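Local coordinates for alpha-catenin-like protein hmp-1 (Caenorhabditis elegans, PDB 5H5M) that links cadherin-bound beta-catenin to actin filaments at adherens junctions, supporting cell migration and cell shape changes during embryonic body enclosure and elongation, at residues A[122-134]-A[217-231]. Residues are numbered along the deposited sequence; the frame is centred on the assembly and turned at random.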
ATOM      1  N   ALA A 122      -0.875  -5.619  -0.695  1.00 20.20           N
ATOM      2  CA  ALA A 122      -0.067  -6.786  -0.353  1.00 17.94           C
ATOM      3  C   ALA A 122      -0.210  -7.224   1.102  1.00 17.95           C
ATOM      4  O   ALA A 122      -0.038  -8.401   1.415  1.00 22.30           O
ATOM      5  CB  ALA A 122       1.396  -6.513  -0.670  1.00 18.01           C
ATOM      6  N   PHE A 123      -0.531  -6.283   1.985  1.00 19.46           N
ATOM      7  CA  PHE A 123      -0.519  -6.562   3.419  1.00 18.83           C
ATOM      8  C   PHE A 123      -1.898  -6.486   4.069  1.00 20.83           C
ATOM      9  O   PHE A 123      -2.004  -6.445   5.295  1.00 22.90           O
ATOM     10  CB  PHE A 123       0.448  -5.604   4.127  1.00 17.78           C
ATOM     11  CG  PHE A 123       1.891  -5.846   3.778  1.00 21.39           C
ATOM     12  CD1 PHE A 123       2.433  -5.321   2.612  1.00 21.16           C
ATOM     13  CD2 PHE A 123       2.698  -6.617   4.600  1.00 17.07           C
ATOM     14  CE1 PHE A 123       3.758  -5.557   2.275  1.00 18.16           C
ATOM     15  CE2 PHE A 123       4.025  -6.856   4.271  1.00 23.44           C
ATOM     16  CZ  PHE A 123       4.556  -6.327   3.105  1.00 19.74           C
ATOM     17  N   LEU A 124      -2.953  -6.486   3.259  1.00 22.32           N
ATOM     18  CA  LEU A 124      -4.306  -6.444   3.812  1.00 24.72           C
ATOM     19  C   LEU A 124      -4.677  -7.763   4.488  1.00 25.68           C
ATOM     20  O   LEU A 124      -5.589  -7.803   5.309  1.00 27.72           O
ATOM     21  CB  LEU A 124      -5.337  -6.086   2.728  1.00 26.55           C
ATOM     22  CG  LEU A 124      -5.767  -7.029   1.597  1.00 33.96           C
ATOM     23  CD1 LEU A 124      -6.816  -8.036   2.048  1.00 29.83           C
ATOM     24  CD2 LEU A 124      -6.311  -6.208   0.434  1.00 34.82           C
ATOM     25  N   ASP A 125      -3.976  -8.839   4.143  1.00 24.48           N
ATOM     26  CA  ASP A 125      -4.242 -10.141   4.749  1.00 31.39           C
ATOM     27  C   ASP A 125      -3.022 -11.047   4.663  1.00 28.46           C
ATOM     28  O   ASP A 125      -2.867 -11.809   3.709  1.00 38.14           O
ATOM     29  CB  ASP A 125      -5.447 -10.809   4.081  1.00 42.62           C
ATOM     30  CG  ASP A 125      -5.911 -12.054   4.817  1.00 58.44           C
ATOM     31  OD1 ASP A 125      -5.306 -12.407   5.852  1.00 54.31           O
ATOM     32  OD2 ASP A 125      -6.901 -12.670   4.368  1.00 70.69           O
ATOM     33  N   THR A 126      -2.164 -10.970   5.674  1.00 29.50           N
ATOM     34  CA  THR A 126      -0.918 -11.729   5.680  1.00 29.44           C
ATOM     35  C   THR A 126      -1.032 -13.047   6.449  1.00 28.61           C
ATOM     36  O   THR A 126      -0.064 -13.801   6.543  1.00 29.60           O
ATOM     37  CB  THR A 126       0.231 -10.903   6.286  1.00 25.15           C
ATOM     38  OG1 THR A 126      -0.130 -10.486   7.608  1.00 27.09           O
ATOM     39  CG2 THR A 126       0.520  -9.683   5.431  1.00 25.12           C
ATOM     40  N   ARG A 127      -2.210 -13.326   6.997  1.00 24.20           N
ATOM     41  CA  ARG A 127      -2.395 -14.546   7.777  1.00 46.66           C
ATOM     42  C   ARG A 127      -3.066 -15.670   6.990  1.00 37.40           C
ATOM     43  O   ARG A 127      -2.578 -16.801   6.985  1.00 32.82           O
ATOM     44  CB  ARG A 127      -3.204 -14.257   9.049  1.00 48.95           C
ATOM     45  CG  ARG A 127      -2.559 -14.838  10.302  1.00 58.48           C
ATOM     46  CD  ARG A 127      -3.476 -14.835  11.521  1.00 67.45           C
ATOM     47  NE  ARG A 127      -3.081 -15.857  12.493  1.00 76.03           N
ATOM     48  CZ  ARG A 127      -2.029 -15.766  13.305  1.00 78.16           C
ATOM     49  NH1 ARG A 127      -1.248 -14.693  13.281  1.00 64.27           N
ATOM     50  NH2 ARG A 127      -1.758 -16.755  14.151  1.00 83.74           N
ATOM     51  N   THR A 128      -4.167 -15.353   6.315  1.00 27.90           N
ATOM     52  CA  THR A 128      -5.006 -16.366   5.670  1.00 29.64           C
ATOM     53  C   THR A 128      -4.303 -17.314   4.682  1.00 28.48           C
ATOM     54  O   THR A 128      -4.553 -18.519   4.727  1.00 37.43           O
ATOM     55  CB  THR A 128      -6.195 -15.700   4.935  1.00 36.61           C
ATOM     56  OG1 THR A 128      -6.926 -14.875   5.851  1.00 42.02           O
ATOM     57  CG2 THR A 128      -7.133 -16.750   4.362  1.00 33.78           C
ATOM     58  N   PRO A 129      -3.435 -16.793   3.789  1.00 33.56           N
ATOM     59  CA  PRO A 129      -2.833 -17.726   2.826  1.00 27.82           C
ATOM     60  C   PRO A 129      -2.073 -18.892   3.466  1.00 35.73           C
ATOM     61  O   PRO A 129      -2.171 -20.013   2.967  1.00 33.77           O
ATOM     62  CB  PRO A 129      -1.871 -16.839   2.033  1.00 30.04           C
ATOM     63  CG  PRO A 129      -2.448 -15.476   2.133  1.00 40.07           C
ATOM     64  CD  PRO A 129      -3.047 -15.396   3.507  1.00 35.39           C
ATOM     65  N   LEU A 130      -1.338 -18.633   4.545  1.00 38.23           N
ATOM     66  CA  LEU A 130      -0.601 -19.695   5.223  1.00 31.32           C
ATOM     67  C   LEU A 130      -1.536 -20.586   6.036  1.00 30.83           C
ATOM     68  O   LEU A 130      -1.351 -21.800   6.093  1.00 28.97           O
ATOM     69  CB  LEU A 130       0.484 -19.112   6.130  1.00 26.61           C
ATOM     70  CG  LEU A 130       1.344 -20.160   6.841  1.00 30.17           C
ATOM     71  CD1 LEU A 130       1.901 -21.157   5.836  1.00 25.18           C
ATOM     72  CD2 LEU A 130       2.469 -19.509   7.633  1.00 32.78           C
ATOM     73  N   ILE A 131      -2.538 -19.976   6.663  1.00 34.33           N
ATOM     74  CA  ILE A 131      -3.511 -20.719   7.453  1.00 30.90           C
ATOM     75  C   ILE A 131      -4.279 -21.711   6.586  1.00 35.92           C
ATOM     76  O   ILE A 131      -4.453 -22.870   6.963  1.00 40.69           O
ATOM     77  CB  ILE A 131      -4.502 -19.772   8.157  1.00 41.55           C
ATOM     78  CG1 ILE A 131      -3.768 -18.921   9.191  1.00 40.51           C
ATOM     79  CG2 ILE A 131      -5.621 -20.559   8.823  1.00 35.81           C
ATOM     80  CD1 ILE A 131      -2.989 -19.737  10.202  1.00 42.51           C
ATOM     81  N   LEU A 132      -4.728 -21.259   5.420  1.00 41.95           N
ATOM     82  CA  LEU A 132      -5.428 -22.138   4.489  1.00 45.26           C
ATOM     83  C   LEU A 132      -4.513 -23.259   4.009  1.00 46.46           C
ATOM     84  O   LEU A 132      -4.962 -24.385   3.786  1.00 45.20           O
ATOM     85  CB  LEU A 132      -5.967 -21.347   3.295  1.00 34.20           C
ATOM     86  CG  LEU A 132      -7.148 -20.419   3.585  1.00 50.99           C
ATOM     87  CD1 LEU A 132      -7.638 -19.754   2.307  1.00 45.81           C
ATOM     88  CD2 LEU A 132      -8.279 -21.177   4.271  1.00 39.40           C
ATOM     89  N   LEU A 133      -3.229 -22.948   3.855  1.00 36.15           N
ATOM     90  CA  LEU A 133      -2.247 -23.947   3.447  1.00 39.73           C
ATOM     91  C   LEU A 133      -2.112 -25.031   4.513  1.00 39.47           C
ATOM     92  O   LEU A 133      -2.221 -26.221   4.216  1.00 47.49           O
ATOM     93  CB  LEU A 133      -0.888 -23.294   3.177  1.00 27.16           C
ATOM     94  CG  LEU A 133       0.269 -24.225   2.807  1.00 26.51           C
ATOM     95  CD1 LEU A 133      -0.107 -25.132   1.651  1.00 27.83           C
ATOM     96  CD2 LEU A 133       1.526 -23.427   2.470  1.00 24.73           C
ATOM     97  N   ILE A 134      -1.887 -24.606   5.752  1.00 31.78           N
ATOM     98  CA  ILE A 134      -1.701 -25.524   6.871  1.00 32.17           C
ATOM     99  C   ILE A 134      -2.920 -26.416   7.096  1.00 38.79           C
ATOM    100  O   ILE A 134      -2.783 -27.617   7.325  1.00 51.18           O
ATOM    101  CB  ILE A 134      -1.391 -24.754   8.173  1.00 35.41           C
ATOM    102  CG1 ILE A 134      -0.099 -23.956   8.017  1.00 33.96           C
ATOM    103  CG2 ILE A 134      -1.286 -25.700   9.359  1.00 33.65           C
ATOM    104  CD1 ILE A 134       0.365 -23.289   9.286  1.00 46.35           C
ATOM    105  N   LYS A 217       5.724 -22.219  10.529  1.00 33.43           N
ATOM    106  CA  LYS A 217       4.610 -21.280  10.615  1.00 35.83           C
ATOM    107  C   LYS A 217       4.957 -20.087  11.494  1.00 29.64           C
ATOM    108  O   LYS A 217       4.769 -18.939  11.098  1.00 32.81           O
ATOM    109  CB  LYS A 217       3.366 -21.981  11.158  1.00 37.91           C
ATOM    110  CG  LYS A 217       2.238 -21.043  11.549  1.00 34.58           C
ATOM    111  CD  LYS A 217       1.263 -21.748  12.480  1.00 38.27           C
ATOM    112  CE  LYS A 217       0.182 -20.808  12.978  1.00 50.07           C
ATOM    113  NZ  LYS A 217      -0.770 -21.505  13.889  1.00 51.72           N
ATOM    114  N   ASN A 218       5.476 -20.369  12.683  1.00 27.61           N
ATOM    115  CA  ASN A 218       5.785 -19.322  13.647  1.00 31.94           C
ATOM    116  C   ASN A 218       6.959 -18.448  13.213  1.00 37.14           C
ATOM    117  O   ASN A 218       6.941 -17.235  13.417  1.00 41.18           O
ATOM    118  CB  ASN A 218       6.062 -19.941  15.019  1.00 31.26           C
ATOM    119  CG  ASN A 218       4.825 -20.578  15.623  1.00 46.59           C
ATOM    120  OD1 ASN A 218       3.712 -20.078  15.456  1.00 49.94           O
ATOM    121  ND2 ASN A 218       5.011 -21.692  16.320  1.00 48.23           N
ATOM    122  N   ALA A 219       7.973 -19.064  12.609  1.00 26.12           N
ATOM    123  CA  ALA A 219       9.110 -18.311  12.097  1.00 29.37           C
ATOM    124  C   ALA A 219       8.655 -17.358  10.997  1.00 30.50           C
ATOM    125  O   ALA A 219       9.121 -16.221  10.915  1.00 35.66           O
ATOM    126  CB  ALA A 219      10.188 -19.248  11.580  1.00 25.04           C
ATOM    127  N   TRP A 220       7.730 -17.827  10.166  1.00 23.84           N
ATOM    128  CA  TRP A 220       7.200 -17.020   9.076  1.00 24.99           C
ATOM    129  C   TRP A 220       6.422 -15.815   9.600  1.00 29.96           C
ATOM    130  O   TRP A 220       6.695 -14.676   9.215  1.00 33.97           O
ATOM    131  CB  TRP A 220       6.305 -17.864   8.165  1.00 26.07           C
ATOM    132  CG  TRP A 220       5.665 -17.060   7.079  1.00 27.72           C
ATOM    133  CD1 TRP A 220       4.410 -16.518   7.086  1.00 21.96           C
ATOM    134  CD2 TRP A 220       6.256 -16.684   5.832  1.00 26.75           C
ATOM    135  NE1 TRP A 220       4.182 -15.839   5.917  1.00 22.18           N
ATOM    136  CE2 TRP A 220       5.300 -15.925   5.127  1.00 23.03           C
ATOM    137  CE3 TRP A 220       7.500 -16.921   5.238  1.00 23.80           C
ATOM    138  CZ2 TRP A 220       5.549 -15.399   3.861  1.00 17.05           C
ATOM    139  CZ3 TRP A 220       7.745 -16.401   3.976  1.00 22.60           C
ATOM    140  CH2 TRP A 220       6.776 -15.648   3.303  1.00 16.52           C
ATOM    141  N   PHE A 221       5.458 -16.071  10.478  1.00 24.67           N
ATOM    142  CA  PHE A 221       4.624 -15.005  11.027  1.00 28.24           C
ATOM    143  C   PHE A 221       5.426 -14.002  11.857  1.00 36.46           C
ATOM    144  O   PHE A 221       5.060 -12.832  11.935  1.00 40.61           O
ATOM    145  CB  PHE A 221       3.488 -15.593  11.869  1.00 25.40           C
ATOM    146  CG  PHE A 221       2.326 -16.087  11.056  1.00 34.02           C
ATOM    147  CD1 PHE A 221       2.005 -15.487   9.847  1.00 31.17           C
ATOM    148  CD2 PHE A 221       1.553 -17.151  11.496  1.00 37.30           C
ATOM    149  CE1 PHE A 221       0.932 -15.937   9.095  1.00 27.23           C
ATOM    150  CE2 PHE A 221       0.481 -17.606  10.748  1.00 32.24           C
ATOM    151  CZ  PHE A 221       0.170 -16.998   9.546  1.00 31.10           C
ATOM    152  N   ASP A 222       6.515 -14.456  12.473  1.00 44.13           N
ATOM    153  CA  ASP A 222       7.399 -13.553  13.209  1.00 34.91           C
ATOM    154  C   ASP A 222       8.101 -12.575  12.268  1.00 27.83           C
ATOM    155  O   ASP A 222       8.239 -11.393  12.583  1.00 23.74           O
ATOM    156  CB  ASP A 222       8.442 -14.336  14.010  1.00 33.76           C
ATOM    157  CG  ASP A 222       7.849 -15.048  15.216  1.00 50.60           C
ATOM    158  OD1 ASP A 222       6.695 -14.746  15.588  1.00 52.12           O
ATOM    159  OD2 ASP A 222       8.546 -15.909  15.796  1.00 60.55           O
ATOM    160  N   LYS A 223       8.545 -13.073  11.116  1.00 22.95           N
ATOM    161  CA  LYS A 223       9.248 -12.244  10.140  1.00 26.93           C
ATOM    162  C   LYS A 223       8.302 -11.282   9.428  1.00 29.54           C
ATOM    163  O   LYS A 223       8.655 -10.129   9.180  1.00 21.26           O
ATOM    164  CB  LYS A 223       9.968 -13.111   9.106  1.00 26.16           C
ATOM    165  CG  LYS A 223      11.041 -14.024   9.666  1.00 39.77           C
ATOM    166  CD  LYS A 223      12.197 -13.243  10.251  1.00 52.68           C
ATOM    167  CE  LYS A 223      13.281 -14.176  10.764  1.00 60.25           C
ATOM    168  NZ  LYS A 223      14.402 -13.424  11.390  1.00 64.98           N
ATOM    169  N   VAL A 224       7.106 -11.759   9.094  1.00 26.15           N
ATOM    170  CA  VAL A 224       6.105 -10.916   8.448  1.00 27.19           C
ATOM    171  C   VAL A 224       5.681  -9.774   9.376  1.00 27.23           C
ATOM    172  O   VAL A 224       5.520  -8.633   8.940  1.00 30.05           O
ATOM    173  CB  VAL A 224       4.865 -11.734   8.021  1.00 27.36           C
ATOM    174  CG1 VAL A 224       3.686 -10.817   7.699  1.00 23.20           C
ATOM    175  CG2 VAL A 224       5.203 -12.617   6.829  1.00 16.71           C
ATOM    176  N   ARG A 225       5.515 -10.086  10.657  1.00 26.24           N
ATOM    177  CA  ARG A 225       5.146  -9.084  11.650  1.00 20.86           C
ATOM    178  C   ARG A 225       6.219  -8.002  11.737  1.00 27.76           C
ATOM    179  O   ARG A 225       5.920  -6.809  11.783  1.00 25.22           O
ATOM    180  CB  ARG A 225       4.931  -9.742  13.015  1.00 23.17           C
ATOM    181  CG  ARG A 225       4.502  -8.787  14.118  1.00 38.57           C
ATOM    182  CD  ARG A 225       4.085  -9.547  15.372  1.00 60.23           C
ATOM    183  NE  ARG A 225       2.891 -10.360  15.147  1.00 78.09           N
ATOM    184  CZ  ARG A 225       2.890 -11.687  15.035  1.00 77.86           C
ATOM    185  NH1 ARG A 225       4.024 -12.367  15.132  1.00 72.03           N
ATOM    186  NH2 ARG A 225       1.752 -12.337  14.828  1.00 76.03           N
ATOM    187  N   LEU A 226       7.473  -8.440  11.753  1.00 24.81           N
ATOM    188  CA  LEU A 226       8.619  -7.545  11.741  1.00 28.54           C
ATOM    189  C   LEU A 226       8.595  -6.642  10.507  1.00 23.25           C
ATOM    190  O   LEU A 226       8.769  -5.431  10.607  1.00 25.08           O
ATOM    191  CB  LEU A 226       9.918  -8.357  11.779  1.00 30.83           C
ATOM    192  CG  LEU A 226      11.224  -7.593  11.565  1.00 32.87           C
ATOM    193  CD1 LEU A 226      11.320  -6.502  12.593  1.00 34.74           C
ATOM    194  CD2 LEU A 226      12.426  -8.514  11.671  1.00 35.55           C
ATOM    195  N   LEU A 227       8.370  -7.245   9.345  1.00 20.60           N
ATOM    196  CA  LEU A 227       8.386  -6.519   8.083  1.00 20.45           C
ATOM    197  C   LEU A 227       7.245  -5.511   8.006  1.00 26.54           C
ATOM    198  O   LEU A 227       7.428  -4.384   7.540  1.00 24.99           O
ATOM    199  CB  LEU A 227       8.306  -7.495   6.909  1.00 25.16           C
ATOM    200  CG  LEU A 227       8.092  -6.861   5.532  1.00 22.71           C
ATOM    201  CD1 LEU A 227       9.264  -5.967   5.175  1.00 16.22           C
ATOM    202  CD2 LEU A 227       7.871  -7.924   4.462  1.00 20.24           C
ATOM    203  N   THR A 228       6.070  -5.924   8.468  1.00 22.97           N
ATOM    204  CA  THR A 228       4.893  -5.065   8.444  1.00 26.47           C
ATOM    205  C   THR A 228       5.113  -3.845   9.324  1.00 25.59           C
ATOM    206  O   THR A 228       4.784  -2.721   8.941  1.00 20.93           O
ATOM    207  CB  THR A 228       3.633  -5.814   8.912  1.00 25.93           C
ATOM    208  OG1 THR A 228       3.496  -7.032   8.171  1.00 23.58           O
ATOM    209  CG2 THR A 228       2.396  -4.952   8.707  1.00 18.65           C
ATOM    210  N   THR A 229       5.687  -4.071  10.501  1.00 25.23           N
ATOM    211  CA  THR A 229       5.982  -2.988  11.423  1.00 24.08           C
ATOM    212  C   THR A 229       6.993  -2.021  10.810  1.00 30.22           C
ATOM    213  O   THR A 229       6.809  -0.804  10.855  1.00 35.89           O
ATOM    214  CB  THR A 229       6.535  -3.513  12.754  1.00 23.00           C
ATOM    215  OG1 THR A 229       5.571  -4.380  13.358  1.00 38.58           O
ATOM    216  CG2 THR A 229       6.813  -2.354  13.701  1.00 25.31           C
ATOM    217  N   ALA A 230       8.056  -2.569  10.232  1.00 18.23           N
ATOM    218  CA  ALA A 230       9.105  -1.744   9.642  1.00 29.39           C
ATOM    219  C   ALA A 230       8.564  -0.877   8.500  1.00 23.67           C
ATOM    220  O   ALA A 230       8.919   0.297   8.390  1.00 25.27           O
ATOM    221  CB  ALA A 230      10.247  -2.615   9.158  1.00 20.36           C
ATOM    222  N   LEU A 231       7.695  -1.452   7.672  1.00 25.70           N
ATOM    223  CA  LEU A 231       7.084  -0.729   6.554  1.00 29.68           C
ATOM    224  C   LEU A 231       6.161   0.404   7.000  1.00 28.02           C
ATOM    225  O   LEU A 231       6.132   1.467   6.378  1.00 29.40           O
ATOM    226  CB  LEU A 231       6.305  -1.690   5.653  1.00 20.41           C
ATOM    227  CG  LEU A 231       7.149  -2.514   4.681  1.00 19.56           C
ATOM    228  CD1 LEU A 231       6.271  -3.474   3.913  1.00 21.80           C
ATOM    229  CD2 LEU A 231       7.912  -1.608   3.728  1.00 18.59           C
TER
HETATM  230  O   HOH W   1       2.303 -13.909   5.143  1.00 26.28           O
HETATM  231  O   HOH W   2       1.331  -8.722   8.902  1.00 46.11           O
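Phe-221 of helix 207-233 lies between two side chains of 122-134 that reach its opposite faces; a flat ring suits this place because it offers one face to a cation and the other to a methyl. Over one, the guanidinium of Arg-127 stacks almost flat, its plane 17° from the ring and its CZ 4.5 Å from the centroid of Phe-221, an off-centre cation-pi contact. The long, largely extended arginine chain suits the surface: its CG touches Phe-221 CZ at 3.6 Å while the charged end spreads over the ring. Over the other face comes the CD2 methyl of Leu-130, 4.2 Å from the Phe-221 centroid, a CH-pi contact. Leu-130 holds CG anti to the backbone N (chi1 -178°), and of its two branches CD2 makes both ring contacts, also meeting Trp-220 CD1 at 3.6 Å on the buried side. One turn on, the CD1 methyl of Ile-134 packs against the aliphatic chain of Lys-217, whose ammonium group pairs with Glu-214.

Between helices, one water donates to Thr-126 O and accepts from Trp-220 NE1, lying in the indole plane; a second links the hydroxyls of Thr-126 and Thr-228. Thr-228 OG1 also donates to Val-224 O, 2.7 Å away, so this small polar residue serves its own helix and the linker. Beyond it, the broad apolar ring of Phe-123 spans two leucines, both crossing it at about a right angle: its CZ lies 3.9 Å from Leu-227 CD2, at the ring edge, and 3.4 Å from Leu-231 CD1.

Asp-125 caps the next helix by accepting from Thr-128 N through OD1, while its OD2 accepts from the Thr-128 hydroxyl. The segments 128-134 and 217-231 then run antiparallel (174°), as neighbouring helices do in the four-helix bundles of the vinculin/alpha-catenin family, here in the M domain.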